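2-dehydro-3-deoxy-d-gluconate/2-dehydro-3-deoxy-phosphogluconate aldolase (Picrophilus torridus, PDB 4UXD) is an aldolase of the dihydrodipicolinate synthetase family, whose members share a (beta/alpha)8-barrel fold, and forms an assembly of four chains. Local coordinates at residues 121-126 and 138-143; 151-156 and 176-181; 131-136 and 161-166; 108-113 and 145-150; 167-172 and 195-200. One frame throughout, in Å; residues are numbered along the deposited sequence.

Contacts 1 and 2 are buried and run through neighbouring strands of the barrel: contact 1 sets helix 133-144 on strand 120-123 with aromatic and aliphatic side chains, while contact 2 pairs strands 150-155 and 178-183 through their backbones. Contact 4, also buried, is rich in thioether packing and has no hydrogen bond between its segments; there the loop before strand 150-155 meets helix 103-115. Contacts 3 and 5 are only partly buried and more polar. They share helix 165-174, contact 3 joining its start to that of helix 133-144 by hydrogen bonds of the Gln133 and Asn161 side-chain amides, contact 5 tying it to the loop at 195-200 through Lys172. Contacts 1, 2 and 3 also touch a second subunit.

Contact 1 of 5, residues 121-126 and 138-143; sequences AVLMPP and HYYKEI
The hydroxyl of Tyr140 donates a hydrogen bond to the carbonyl oxygen of the strand, with Tyr140 OH 2.9 Å from Leu123 O. That oxygen lies in the plane of the phenol ring, at its edge, whereas the hydroxyl stands well above the carbonyl plane, 54° out of it. The ring runs alongside Leu123 in the opposite sense, and Leu123 CD2 packs 3.7 Å from Tyr140 CE1. At another part of the rim Pro125 CG approaches Tyr140 CE2 near the ring plane. In this way the helix 133-144 is laid on strand 120-123 within a beta-alpha-beta unit that continues into strand 150-155, the two short axes running nearly antiparallel at 159°. Tyr139 is sandwiched: Pro126 CG sits over the centre of one face in a CH-pi contact, 3.3 Å from the ring centroid, and Ile143 CD1 lies over the opposite face, displaced toward the rim. With CG anti to the backbone nitrogen (chi1 173°), Tyr139 turns this ring to the proline, and its own hydroxyl is bonded to Ser100 O. Ile143 CD1 also meets Leu123 CD2 tip to tip at 3.9 Å. Pro289 of a second subunit packs on Tyr139.

Contact 2 of 5, residues 151-156 and 176-181; sequences LLIYNI and SSVKGV
Strands 151-155 and 178-181 run parallel, their short axes 4.5 Å apart and turned by 28°, with Leu151 paired to Val178 and Ile153 to Val181. Leu151 is held through both its backbone groups: Leu151 N donates to Ser177 O at 3.0 Å, and Lys179 N donates to Leu151 O at 2.9 Å. Farther along, Ile153 N reaches Gly180 O at 3.1 Å. CA-H...O contacts accompany these bonds, as from Val181 CA to Ile153 O at 3.2 Å. On the face shared by Leu151, Ile153, Val178 and Val181, Ile153 CB lies 4.1 Å from Val181 CG2, and Ile153 CG1 meets Val178 CG1. With CG1 of Val181 set between the backbone nitrogen and the carbonyl carbon (chi1 70°), CG2 falls anti to the nitrogen and comes 3.6 Å from Ile153 O. Tyr140 and Leu171, from helices 133-144 and 165-174, pack against Ile153 on this side. On the other face Leu152 CD2 rests 3.8 Å from Gly180 CA, against bare backbone. The strands are successive in a beta-alpha-beta crossover through helix 165-174, a repeating step of the barrel wall. Cohesion therefore comes from main-chain hydrogen bonds, while the branched aliphatic side chains give the helices outside an apolar surface to pack on.

Contact 3 of 5, residues 131-136 and 161-166; sequences LNQEAI and NKIDPE
At the N-terminal ends of helices 133-144 and 165-174, two neighbouring helices of the barrel, the amide of Gln133 bridges to the loop that leads into the second helix. Both ends of the amide are used: Asp164 N donates to Gln133 OE1 at 2.8 Å, and Gln133 NE2 donates to Lys162 O at 3.1 Å. Each bond is nearly straight, and Lys162 O lies in the amide plane, so the rotation of the group is fixed. A bend at chi2 (-53°) lays the amide on the Asp164 carboxylate, the two groups stacked with their planes 16° apart. Asp164 stands at the N-cap position of helix 165-174, but its carboxylate makes no capping bond; OD1 is instead engaged by Lys162 NZ in a salt bridge on the syn side. Thr167 OG1 also bonds to Gln133 OE1. One turn further along helix 133-144, Ile136 CD1 packs 3.8 Å from Asn161 CB, while Ile136 CG2 touches Ile163 CG1. At the far end of the contact Leu131 N donates to Asn161 OD1 at 2.8 Å, approaching from well above the carbonyl plane. Asn161 ND2 is bonded to Pro126 O and Ile129 O.

Contact 4 of 5, residues 108-113 and 145-150; sequences ELMKFS and SSNDMD
Met110 leaves helix 103-115 toward the loop at 145-150. Its CB lies 4.1 Å from Met149 SD and also faces the amide group of Asn147. CG stands anti to the carbonyl carbon (chi1 -81°), and beyond it SD reaches Ala121 of strand 120-123 and Leu151 of strand 150-155. A bend at chi3 (-61°) then returns the CE methyl to the loop, where it packs 3.7 Å from Asn147 CB; the two side chains pass each other at a slant. From the loop, Met149 sends its sulfur back to the helix backbone, with Met149 SD 3.5 Å from Met110 O and near Ser113 OG. Ala121 also touches Met149, so the two thioethers lie beside the same strand. The contact thus joins the helix before strand 120-123 to the loop that enters the next strand, 150-155, of the barrel. No hydrogen bond spans the two segments, and the pairing consequently rests on shape and dispersion, with flexible, polarisable methionine chains filling the space between helix, loop and sheet.

Contact 5 of 5, residues 167-172 and 195-200; sequences TVKNLK and LSLSDD
Lys172 and Asp199 approach from opposite directions and meet in a salt bridge, with Lys172 NZ 2.6 Å from Asp199 OD2. The ammonium group arrives nearly in line with the C-O bond of that oxygen. A second hydrogen bond runs from Lys172 NZ to Leu197 O at 2.8 Å, tilted 28° from the carbonyl plane, so one lysine grips both a side chain and the backbone of the loop. Its chain is extended beyond CG, which lets it span from the helix to the loop. Asp199 OD1, the other carboxylate oxygen, accepts from Asp201 N. Leu197 points its two methyls at the helix: CD1 lies 3.8 Å from Val168 CB, at a slant, while CD2 sits 3.6 Å from Lys169 CB, the two side chains crossing at about a right angle. The amino group of Lys169 is led away to Glu166. Leu197 is the third residue of a type I turn, Leu195 to Ser198, at the end of helix 188-195. The arrangement joins an outer helix of a (beta/alpha)8 barrel to the loop that leads from the next helix into strand 203-206.

Contact 1 of 5, residues 121-126 and 138-143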
# COMPACT_ATOMS: atom_id res chain seq x y z
N ALA A 121 10.24 -21.12 -22.35
CA ALA A 121 9.51 -19.86 -22.31
C ALA A 121 9.50 -19.40 -20.86
O ALA A 121 9.68 -20.21 -19.95
CB ALA A 121 8.10 -20.02 -22.82
N VAL A 122 9.35 -18.08 -20.69
CA VAL A 122 9.15 -17.47 -19.39
C VAL A 122 7.97 -16.52 -19.43
O VAL A 122 7.96 -15.57 -20.21
CB VAL A 122 10.37 -16.67 -18.93
CG1 VAL A 122 10.20 -16.23 -17.46
CG2 VAL A 122 11.64 -17.47 -19.13
N LEU A 123 7.01 -16.75 -18.55
CA LEU A 123 5.75 -16.01 -18.55
C LEU A 123 5.36 -15.53 -17.15
O LEU A 123 5.28 -16.33 -16.22
CB LEU A 123 4.65 -16.89 -19.14
CG LEU A 123 3.26 -16.26 -19.18
CD1 LEU A 123 3.28 -15.04 -20.06
CD2 LEU A 123 2.21 -17.26 -19.67
N MET A 124 5.12 -14.23 -17.02
CA MET A 124 4.59 -13.65 -15.78
C MET A 124 3.09 -13.39 -15.94
O MET A 124 2.56 -13.44 -17.04
CB MET A 124 5.32 -12.35 -15.39
CG MET A 124 4.92 -11.11 -16.18
SD MET A 124 5.38 -11.30 -17.89
CE MET A 124 7.14 -11.12 -17.76
N PRO A 125 2.40 -13.15 -14.83
CA PRO A 125 0.97 -12.97 -15.05
C PRO A 125 0.62 -11.69 -15.83
O PRO A 125 1.42 -10.76 -15.88
CB PRO A 125 0.40 -12.93 -13.64
CG PRO A 125 1.36 -13.80 -12.84
CD PRO A 125 2.72 -13.50 -13.43
N PRO A 126 -0.57 -11.67 -16.46
CA PRO A 126 -1.03 -10.47 -17.14
C PRO A 126 -1.07 -9.28 -16.21
O PRO A 126 -1.24 -9.48 -14.99
CB PRO A 126 -2.46 -10.82 -17.58
CG PRO A 126 -2.56 -12.27 -17.47
CD PRO A 126 -1.56 -12.75 -16.49
N HIS A 138 -6.85 -19.47 -14.96
CA HIS A 138 -7.47 -19.73 -16.25
C HIS A 138 -6.61 -19.22 -17.43
O HIS A 138 -6.56 -19.82 -18.50
CB HIS A 138 -8.87 -19.12 -16.29
CG HIS A 138 -9.62 -19.43 -17.55
ND1 HIS A 138 -10.65 -18.63 -18.02
CD2 HIS A 138 -9.50 -20.44 -18.44
CE1 HIS A 138 -11.12 -19.15 -19.14
NE2 HIS A 138 -10.44 -20.24 -19.42
N TYR A 139 -5.92 -18.12 -17.22
CA TYR A 139 -5.06 -17.58 -18.26
C TYR A 139 -3.84 -18.49 -18.55
O TYR A 139 -3.57 -18.82 -19.71
CB TYR A 139 -4.63 -16.19 -17.84
CG TYR A 139 -3.61 -15.52 -18.70
CD1 TYR A 139 -3.99 -14.79 -19.82
CD2 TYR A 139 -2.26 -15.57 -18.36
CE1 TYR A 139 -3.05 -14.15 -20.59
CE2 TYR A 139 -1.32 -14.94 -19.13
CZ TYR A 139 -1.71 -14.22 -20.24
OH TYR A 139 -0.76 -13.58 -20.99
N TYR A 140 -3.14 -18.93 -17.51
CA TYR A 140 -2.07 -19.92 -17.67
C TYR A 140 -2.62 -21.25 -18.19
O TYR A 140 -1.96 -21.96 -18.95
CB TYR A 140 -1.34 -20.16 -16.34
CG TYR A 140 -0.27 -19.15 -16.03
CD1 TYR A 140 1.04 -19.32 -16.47
CD2 TYR A 140 -0.57 -18.00 -15.32
CE1 TYR A 140 2.01 -18.39 -16.18
CE2 TYR A 140 0.39 -17.06 -15.02
CZ TYR A 140 1.68 -17.26 -15.45
OH TYR A 140 2.63 -16.29 -15.14
N LYS A 141 -3.84 -21.59 -17.77
CA LYS A 141 -4.49 -22.82 -18.21
C LYS A 141 -4.63 -22.86 -19.73
O LYS A 141 -4.17 -23.80 -20.39
CB LYS A 141 -5.85 -22.93 -17.53
CG LYS A 141 -6.62 -24.22 -17.80
CD LYS A 141 -7.44 -24.60 -16.57
CE LYS A 141 -8.58 -25.58 -16.83
NZ LYS A 141 -9.01 -25.66 -18.24
N GLU A 142 -5.26 -21.83 -20.28
CA GLU A 142 -5.54 -21.77 -21.70
C GLU A 142 -4.24 -21.82 -22.50
O GLU A 142 -4.17 -22.42 -23.57
CB GLU A 142 -6.30 -20.49 -22.03
CG GLU A 142 -7.12 -20.54 -23.31
CD GLU A 142 -8.60 -20.73 -23.03
OE1 GLU A 142 -8.94 -21.44 -22.05
OE2 GLU A 142 -9.43 -20.16 -23.78
N ILE A 143 -3.21 -21.19 -21.95
CA ILE A 143 -1.95 -21.05 -22.65
C ILE A 143 -1.18 -22.38 -22.64
O ILE A 143 -0.74 -22.87 -23.69
CB ILE A 143 -1.12 -19.91 -22.01
CG1 ILE A 143 -1.76 -18.57 -22.34
CG2 ILE A 143 0.29 -19.91 -22.52
CD1 ILE A 143 -1.30 -17.41 -21.46

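Contact 2 of 5, residues 151-156 and 176-181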
# COMPACT_ATOMS: atom_id res chain seq x y z
N LEU A 151 8.27 -24.22 -19.78
CA LEU A 151 7.90 -22.89 -19.32
C LEU A 151 8.21 -22.70 -17.85
O LEU A 151 7.91 -23.56 -17.02
CB LEU A 151 6.42 -22.62 -19.59
CG LEU A 151 5.94 -21.21 -19.25
CD1 LEU A 151 4.94 -20.73 -20.26
CD2 LEU A 151 5.32 -21.19 -17.86
N LEU A 152 8.84 -21.57 -17.54
CA LEU A 152 9.05 -21.14 -16.17
C LEU A 152 8.11 -19.99 -15.86
O LEU A 152 8.09 -18.96 -16.55
CB LEU A 152 10.51 -20.72 -15.95
CG LEU A 152 11.46 -21.93 -15.95
CD1 LEU A 152 12.28 -21.97 -17.24
CD2 LEU A 152 12.38 -21.92 -14.75
N ILE A 153 7.31 -20.20 -14.83
CA ILE A 153 6.45 -19.14 -14.32
C ILE A 153 7.32 -18.08 -13.66
O ILE A 153 8.35 -18.39 -13.04
CB ILE A 153 5.41 -19.70 -13.35
CG1 ILE A 153 4.51 -20.67 -14.12
CG2 ILE A 153 4.65 -18.58 -12.67
CD1 ILE A 153 3.07 -20.69 -13.71
N TYR A 154 6.90 -16.84 -13.82
CA TYR A 154 7.68 -15.70 -13.36
C TYR A 154 6.82 -14.84 -12.42
O TYR A 154 5.77 -14.33 -12.80
CB TYR A 154 8.17 -14.94 -14.58
CG TYR A 154 9.02 -13.72 -14.36
CD1 TYR A 154 9.64 -13.44 -13.15
CD2 TYR A 154 9.17 -12.81 -15.41
CE1 TYR A 154 10.40 -12.27 -13.00
CE2 TYR A 154 9.91 -11.66 -15.28
CZ TYR A 154 10.52 -11.39 -14.08
OH TYR A 154 11.25 -10.22 -14.01
N ASN A 155 7.25 -14.72 -11.17
CA ASN A 155 6.48 -13.95 -10.22
C ASN A 155 7.22 -12.67 -9.90
O ASN A 155 8.28 -12.70 -9.31
CB ASN A 155 6.18 -14.75 -8.95
CG ASN A 155 5.41 -13.93 -7.92
OD1 ASN A 155 4.27 -13.52 -8.15
ND2 ASN A 155 6.06 -13.66 -6.78
N ILE A 156 6.64 -11.54 -10.30
CA ILE A 156 7.24 -10.24 -10.06
C ILE A 156 6.12 -9.25 -9.70
O ILE A 156 5.66 -8.48 -10.54
CB ILE A 156 8.10 -9.80 -11.30
CG1 ILE A 156 8.61 -8.37 -11.16
CG2 ILE A 156 7.31 -9.97 -12.62
CD1 ILE A 156 9.86 -8.10 -11.96
N SER A 176 2.87 -30.81 -17.00
CA SER A 176 4.26 -31.21 -16.82
C SER A 176 5.19 -30.21 -17.50
O SER A 176 6.34 -30.07 -17.12
CB SER A 176 4.47 -32.63 -17.35
OG SER A 176 4.41 -32.67 -18.77
N SER A 177 4.68 -29.51 -18.50
CA SER A 177 5.46 -28.51 -19.24
C SER A 177 6.03 -27.40 -18.35
O SER A 177 7.01 -26.75 -18.73
CB SER A 177 4.59 -27.88 -20.33
OG SER A 177 3.37 -27.43 -19.77
N VAL A 178 5.40 -27.18 -17.20
CA VAL A 178 5.90 -26.20 -16.25
C VAL A 178 7.12 -26.80 -15.55
O VAL A 178 7.01 -27.74 -14.77
CB VAL A 178 4.83 -25.78 -15.21
CG1 VAL A 178 5.42 -24.78 -14.20
CG2 VAL A 178 3.61 -25.17 -15.90
N LYS A 179 8.28 -26.20 -15.81
CA LYS A 179 9.56 -26.70 -15.36
C LYS A 179 10.19 -25.89 -14.22
O LYS A 179 11.27 -26.23 -13.77
CB LYS A 179 10.53 -26.75 -16.55
CG LYS A 179 10.18 -27.83 -17.58
CD LYS A 179 10.05 -29.21 -16.92
CE LYS A 179 9.91 -30.33 -17.93
NZ LYS A 179 8.63 -30.21 -18.64
N GLY A 180 9.51 -24.85 -13.75
CA GLY A 180 10.03 -24.06 -12.65
C GLY A 180 9.30 -22.75 -12.39
O GLY A 180 8.26 -22.45 -13.00
N VAL A 181 9.86 -21.97 -11.47
CA VAL A 181 9.29 -20.68 -11.09
C VAL A 181 10.41 -19.71 -10.72
O VAL A 181 11.41 -20.11 -10.14
CB VAL A 181 8.32 -20.83 -9.93
CG1 VAL A 181 9.06 -21.19 -8.63
CG2 VAL A 181 7.47 -19.57 -9.78

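Contact 3 of 5, residues 131-136 and 161-166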
# COMPACT_ATOMS: atom_id res chain seq x y z
N LEU A 131 -5.93 -8.50 -11.21
CA LEU A 131 -6.52 -9.84 -11.31
C LEU A 131 -6.41 -10.63 -10.02
O LEU A 131 -5.40 -10.56 -9.32
CB LEU A 131 -5.84 -10.64 -12.42
CG LEU A 131 -5.89 -10.10 -13.84
CD1 LEU A 131 -5.06 -11.01 -14.73
CD2 LEU A 131 -7.32 -9.98 -14.34
N ASN A 132 -7.46 -11.40 -9.72
CA ASN A 132 -7.40 -12.42 -8.68
C ASN A 132 -6.72 -13.69 -9.21
O ASN A 132 -6.28 -13.74 -10.36
CB ASN A 132 -8.81 -12.73 -8.16
CG ASN A 132 -9.75 -13.27 -9.26
OD1 ASN A 132 -9.29 -13.76 -10.29
ND2 ASN A 132 -11.05 -13.19 -9.03
N GLN A 133 -6.67 -14.75 -8.40
CA GLN A 133 -5.99 -15.98 -8.79
C GLN A 133 -6.78 -16.88 -9.78
O GLN A 133 -6.18 -17.64 -10.52
CB GLN A 133 -5.63 -16.79 -7.54
CG GLN A 133 -4.68 -16.10 -6.57
CD GLN A 133 -3.39 -15.60 -7.23
OE1 GLN A 133 -2.54 -16.37 -7.65
NE2 GLN A 133 -3.25 -14.28 -7.30
N GLU A 134 -8.11 -16.80 -9.80
CA GLU A 134 -8.89 -17.60 -10.75
C GLU A 134 -8.62 -17.13 -12.20
O GLU A 134 -8.45 -17.93 -13.12
CB GLU A 134 -10.38 -17.52 -10.41
CG GLU A 134 -11.31 -18.40 -11.27
CD GLU A 134 -11.16 -19.90 -10.99
OE1 GLU A 134 -11.60 -20.36 -9.91
OE2 GLU A 134 -10.61 -20.62 -11.87
N ALA A 135 -8.57 -15.81 -12.38
CA ALA A 135 -8.31 -15.25 -13.70
C ALA A 135 -6.91 -15.62 -14.16
O ALA A 135 -6.68 -15.97 -15.34
CB ALA A 135 -8.47 -13.74 -13.65
N ILE A 136 -5.98 -15.53 -13.23
CA ILE A 136 -4.58 -15.81 -13.51
C ILE A 136 -4.45 -17.28 -13.84
O ILE A 136 -3.80 -17.65 -14.83
CB ILE A 136 -3.69 -15.43 -12.31
CG1 ILE A 136 -3.53 -13.91 -12.26
CG2 ILE A 136 -2.33 -16.13 -12.40
CD1 ILE A 136 -3.06 -13.38 -10.93
N ASN A 161 0.34 -8.48 -11.56
CA ASN A 161 -0.42 -9.24 -10.58
C ASN A 161 0.42 -10.38 -10.03
O ASN A 161 1.08 -11.09 -10.79
CB ASN A 161 -1.69 -9.82 -11.19
CG ASN A 161 -2.61 -8.75 -11.70
OD1 ASN A 161 -3.22 -8.03 -10.93
ND2 ASN A 161 -2.75 -8.66 -13.02
N LYS A 162 0.39 -10.55 -8.71
CA LYS A 162 1.10 -11.64 -8.05
C LYS A 162 0.46 -12.96 -8.41
O LYS A 162 -0.75 -13.02 -8.65
CB LYS A 162 1.10 -11.46 -6.53
CG LYS A 162 -0.26 -11.64 -5.87
CD LYS A 162 -0.18 -11.29 -4.39
CE LYS A 162 -1.54 -11.35 -3.69
NZ LYS A 162 -2.11 -12.72 -3.56
N ILE A 163 1.26 -14.02 -8.46
CA ILE A 163 0.70 -15.37 -8.57
C ILE A 163 1.04 -16.10 -7.26
O ILE A 163 2.20 -16.18 -6.86
CB ILE A 163 1.24 -16.13 -9.84
CG1 ILE A 163 0.65 -17.54 -9.91
CG2 ILE A 163 2.78 -16.12 -9.88
CD1 ILE A 163 1.15 -18.37 -11.09
N ASP A 164 0.01 -16.58 -6.57
CA ASP A 164 0.23 -17.22 -5.26
C ASP A 164 0.94 -18.55 -5.44
O ASP A 164 0.79 -19.20 -6.47
CB ASP A 164 -1.09 -17.46 -4.53
CG ASP A 164 -1.79 -16.18 -4.14
OD1 ASP A 164 -1.13 -15.12 -4.13
OD2 ASP A 164 -3.01 -16.25 -3.86
N PRO A 165 1.73 -18.95 -4.43
CA PRO A 165 2.34 -20.29 -4.43
C PRO A 165 1.35 -21.43 -4.70
O PRO A 165 1.69 -22.39 -5.39
CB PRO A 165 2.91 -20.40 -3.03
CG PRO A 165 3.20 -19.00 -2.65
CD PRO A 165 2.16 -18.15 -3.28
N GLU A 166 0.17 -21.34 -4.12
CA GLU A 166 -0.86 -22.35 -4.33
C GLU A 166 -1.19 -22.48 -5.80
O GLU A 166 -1.31 -23.58 -6.32
CB GLU A 166 -2.12 -21.99 -3.54
CG GLU A 166 -3.29 -22.95 -3.71
CD GLU A 166 -3.04 -24.32 -3.08
OE1 GLU A 166 -2.20 -24.42 -2.16
OE2 GLU A 166 -3.69 -25.29 -3.52

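Contact 4 of 5, residues 108-113 and 145-150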
# COMPACT_ATOMS: atom_id res chain seq x y z
N GLU A 108 1.55 -16.75 -29.91
CA GLU A 108 2.39 -16.42 -31.05
C GLU A 108 3.87 -16.48 -30.69
O GLU A 108 4.63 -17.20 -31.35
CB GLU A 108 2.01 -15.03 -31.57
CG GLU A 108 2.48 -14.69 -32.98
CD GLU A 108 1.72 -13.51 -33.58
OE1 GLU A 108 0.56 -13.28 -33.19
OE2 GLU A 108 2.28 -12.80 -34.44
N LEU A 109 4.28 -15.75 -29.64
CA LEU A 109 5.67 -15.69 -29.20
C LEU A 109 6.22 -17.05 -28.76
O LEU A 109 7.42 -17.31 -28.88
CB LEU A 109 5.84 -14.70 -28.04
CG LEU A 109 5.86 -13.21 -28.37
CD1 LEU A 109 5.63 -12.37 -27.10
CD2 LEU A 109 7.15 -12.79 -29.07
N MET A 110 5.36 -17.91 -28.23
CA MET A 110 5.81 -19.23 -27.78
C MET A 110 5.96 -20.17 -28.96
O MET A 110 6.97 -20.86 -29.09
CB MET A 110 4.84 -19.81 -26.75
CG MET A 110 5.07 -19.25 -25.33
SD MET A 110 4.39 -20.28 -24.00
CE MET A 110 2.68 -20.22 -24.46
N LYS A 111 4.96 -20.18 -29.83
CA LYS A 111 4.97 -20.94 -31.06
C LYS A 111 6.20 -20.61 -31.89
O LYS A 111 6.86 -21.49 -32.43
CB LYS A 111 3.70 -20.66 -31.87
CG LYS A 111 3.55 -21.48 -33.13
CD LYS A 111 2.09 -21.60 -33.55
CE LYS A 111 1.52 -20.27 -34.00
NZ LYS A 111 0.06 -20.34 -34.25
N PHE A 112 6.50 -19.32 -31.96
CA PHE A 112 7.63 -18.83 -32.73
C PHE A 112 8.96 -19.25 -32.11
O PHE A 112 9.90 -19.58 -32.83
CB PHE A 112 7.55 -17.31 -32.82
CG PHE A 112 8.77 -16.66 -33.40
CD1 PHE A 112 9.80 -16.25 -32.58
CD2 PHE A 112 8.87 -16.42 -34.76
CE1 PHE A 112 10.93 -15.62 -33.10
CE2 PHE A 112 9.99 -15.79 -35.28
CZ PHE A 112 11.02 -15.39 -34.45
N SER A 113 9.05 -19.24 -30.79
CA SER A 113 10.31 -19.58 -30.12
C SER A 113 10.50 -21.10 -30.01
O SER A 113 11.63 -21.59 -29.95
CB SER A 113 10.38 -18.90 -28.74
OG SER A 113 9.13 -18.88 -28.09
N SER A 145 -2.25 -25.20 -22.32
CA SER A 145 -3.00 -26.22 -23.04
C SER A 145 -2.69 -26.20 -24.53
O SER A 145 -3.12 -27.09 -25.26
CB SER A 145 -4.50 -26.05 -22.84
OG SER A 145 -4.91 -26.59 -21.61
N SER A 146 -1.96 -25.18 -24.97
CA SER A 146 -1.70 -24.97 -26.39
C SER A 146 -0.20 -24.97 -26.71
O SER A 146 0.19 -24.73 -27.85
CB SER A 146 -2.33 -23.66 -26.83
OG SER A 146 -3.71 -23.63 -26.52
N ASN A 147 0.63 -25.23 -25.72
CA ASN A 147 2.07 -25.13 -25.92
C ASN A 147 2.83 -26.10 -25.02
O ASN A 147 2.90 -25.93 -23.79
CB ASN A 147 2.54 -23.70 -25.67
CG ASN A 147 1.93 -22.71 -26.63
OD1 ASN A 147 0.96 -22.03 -26.31
ND2 ASN A 147 2.49 -22.63 -27.83
N ASP A 148 3.41 -27.10 -25.66
CA ASP A 148 4.07 -28.19 -24.97
C ASP A 148 5.40 -27.76 -24.35
O ASP A 148 5.88 -28.38 -23.39
CB ASP A 148 4.29 -29.36 -25.93
CG ASP A 148 3.95 -30.70 -25.31
OD1 ASP A 148 4.78 -31.23 -24.53
OD2 ASP A 148 2.84 -31.21 -25.58
N MET A 149 5.99 -26.69 -24.87
CA MET A 149 7.37 -26.35 -24.54
C MET A 149 7.59 -26.04 -23.06
O MET A 149 6.65 -25.77 -22.30
CB MET A 149 7.86 -25.17 -25.38
CG MET A 149 7.32 -23.82 -25.00
SD MET A 149 7.89 -22.51 -26.12
CE MET A 149 9.66 -22.61 -25.83
N ASP A 150 8.85 -26.09 -22.67
CA ASP A 150 9.25 -25.84 -21.30
C ASP A 150 8.93 -24.40 -20.92
O ASP A 150 9.27 -23.47 -21.65
CB ASP A 150 10.74 -26.11 -21.13
CG ASP A 150 11.06 -27.58 -21.06
OD1 ASP A 150 10.18 -28.37 -21.44
OD2 ASP A 150 12.17 -27.93 -20.62

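Contact 5 of 5, residues 167-172 and 195-200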
# COMPACT_ATOMS: atom_id res chain seq x y z
N THR A 167 -1.35 -21.34 -6.46
CA THR A 167 -1.70 -21.31 -7.86
C THR A 167 -0.59 -21.93 -8.72
O THR A 167 -0.86 -22.52 -9.77
CB THR A 167 -1.99 -19.86 -8.33
OG1 THR A 167 -2.94 -19.25 -7.44
CG2 THR A 167 -2.54 -19.82 -9.76
N VAL A 168 0.65 -21.81 -8.26
CA VAL A 168 1.76 -22.35 -9.02
C VAL A 168 1.79 -23.87 -8.84
O VAL A 168 1.99 -24.62 -9.80
CB VAL A 168 3.10 -21.75 -8.59
CG1 VAL A 168 4.21 -22.25 -9.48
CG2 VAL A 168 3.04 -20.25 -8.65
N LYS A 169 1.56 -24.31 -7.60
CA LYS A 169 1.41 -25.72 -7.27
C LYS A 169 0.35 -26.37 -8.15
O LYS A 169 0.60 -27.39 -8.79
CB LYS A 169 1.05 -25.89 -5.80
CG LYS A 169 0.84 -27.32 -5.37
CD LYS A 169 0.77 -27.43 -3.85
CE LYS A 169 -0.33 -26.55 -3.24
NZ LYS A 169 -0.43 -26.71 -1.75
N ASN A 170 -0.83 -25.77 -8.19
CA ASN A 170 -1.91 -26.31 -9.01
C ASN A 170 -1.49 -26.48 -10.47
O ASN A 170 -1.65 -27.56 -11.03
CB ASN A 170 -3.14 -25.42 -8.93
CG ASN A 170 -3.90 -25.58 -7.63
OD1 ASN A 170 -3.71 -26.56 -6.91
ND2 ASN A 170 -4.77 -24.63 -7.33
N LEU A 171 -0.95 -25.43 -11.07
CA LEU A 171 -0.54 -25.50 -12.47
C LEU A 171 0.55 -26.54 -12.66
O LEU A 171 0.65 -27.18 -13.72
CB LEU A 171 -0.05 -24.13 -12.95
CG LEU A 171 -1.08 -23.02 -13.10
CD1 LEU A 171 -0.34 -21.69 -13.09
CD2 LEU A 171 -1.88 -23.18 -14.39
N LYS A 172 1.38 -26.68 -11.63
CA LYS A 172 2.50 -27.61 -11.68
C LYS A 172 1.97 -29.01 -11.98
O LYS A 172 2.39 -29.65 -12.95
CB LYS A 172 3.27 -27.59 -10.35
CG LYS A 172 4.57 -28.39 -10.39
CD LYS A 172 5.18 -28.50 -9.01
CE LYS A 172 6.12 -29.68 -8.91
NZ LYS A 172 6.78 -29.72 -7.57
N LEU A 195 9.93 -22.25 -2.80
CA LEU A 195 10.92 -23.31 -2.64
C LEU A 195 10.31 -24.63 -2.17
O LEU A 195 10.85 -25.69 -2.45
CB LEU A 195 12.00 -22.90 -1.64
CG LEU A 195 13.04 -21.89 -2.12
CD1 LEU A 195 13.92 -21.48 -0.93
CD2 LEU A 195 13.90 -22.46 -3.26
N SER A 196 9.19 -24.55 -1.47
CA SER A 196 8.49 -25.76 -1.02
C SER A 196 7.90 -26.55 -2.20
O SER A 196 7.44 -27.67 -2.02
CB SER A 196 7.39 -25.40 -0.02
OG SER A 196 6.11 -25.65 -0.57
N LEU A 197 7.90 -25.94 -3.38
CA LEU A 197 7.44 -26.58 -4.61
C LEU A 197 8.62 -27.18 -5.37
O LEU A 197 8.45 -27.78 -6.44
CB LEU A 197 6.71 -25.57 -5.53
CG LEU A 197 5.54 -24.76 -4.97
CD1 LEU A 197 5.06 -23.79 -6.03
CD2 LEU A 197 4.40 -25.65 -4.52
N SER A 198 9.81 -27.00 -4.83
CA SER A 198 11.02 -27.45 -5.51
C SER A 198 11.05 -28.98 -5.64
O SER A 198 10.65 -29.70 -4.71
CB SER A 198 12.26 -26.94 -4.76
OG SER A 198 13.39 -26.89 -5.60
N ASP A 199 11.50 -29.46 -6.79
CA ASP A 199 11.84 -30.87 -6.96
C ASP A 199 12.74 -31.06 -8.18
O ASP A 199 13.40 -30.12 -8.64
CB ASP A 199 10.56 -31.74 -7.06
CG ASP A 199 9.88 -31.65 -8.42
OD1 ASP A 199 10.49 -32.06 -9.43
OD2 ASP A 199 8.72 -31.21 -8.47
N ASP A 200 12.77 -32.27 -8.72
CA ASP A 200 13.75 -32.62 -9.74
C ASP A 200 13.35 -32.12 -11.14
O ASP A 200 14.21 -31.88 -11.98
CB ASP A 200 13.98 -34.13 -9.74
CG ASP A 200 14.56 -34.62 -8.42
OD1 ASP A 200 15.79 -34.47 -8.22
OD2 ASP A 200 13.80 -35.16 -7.58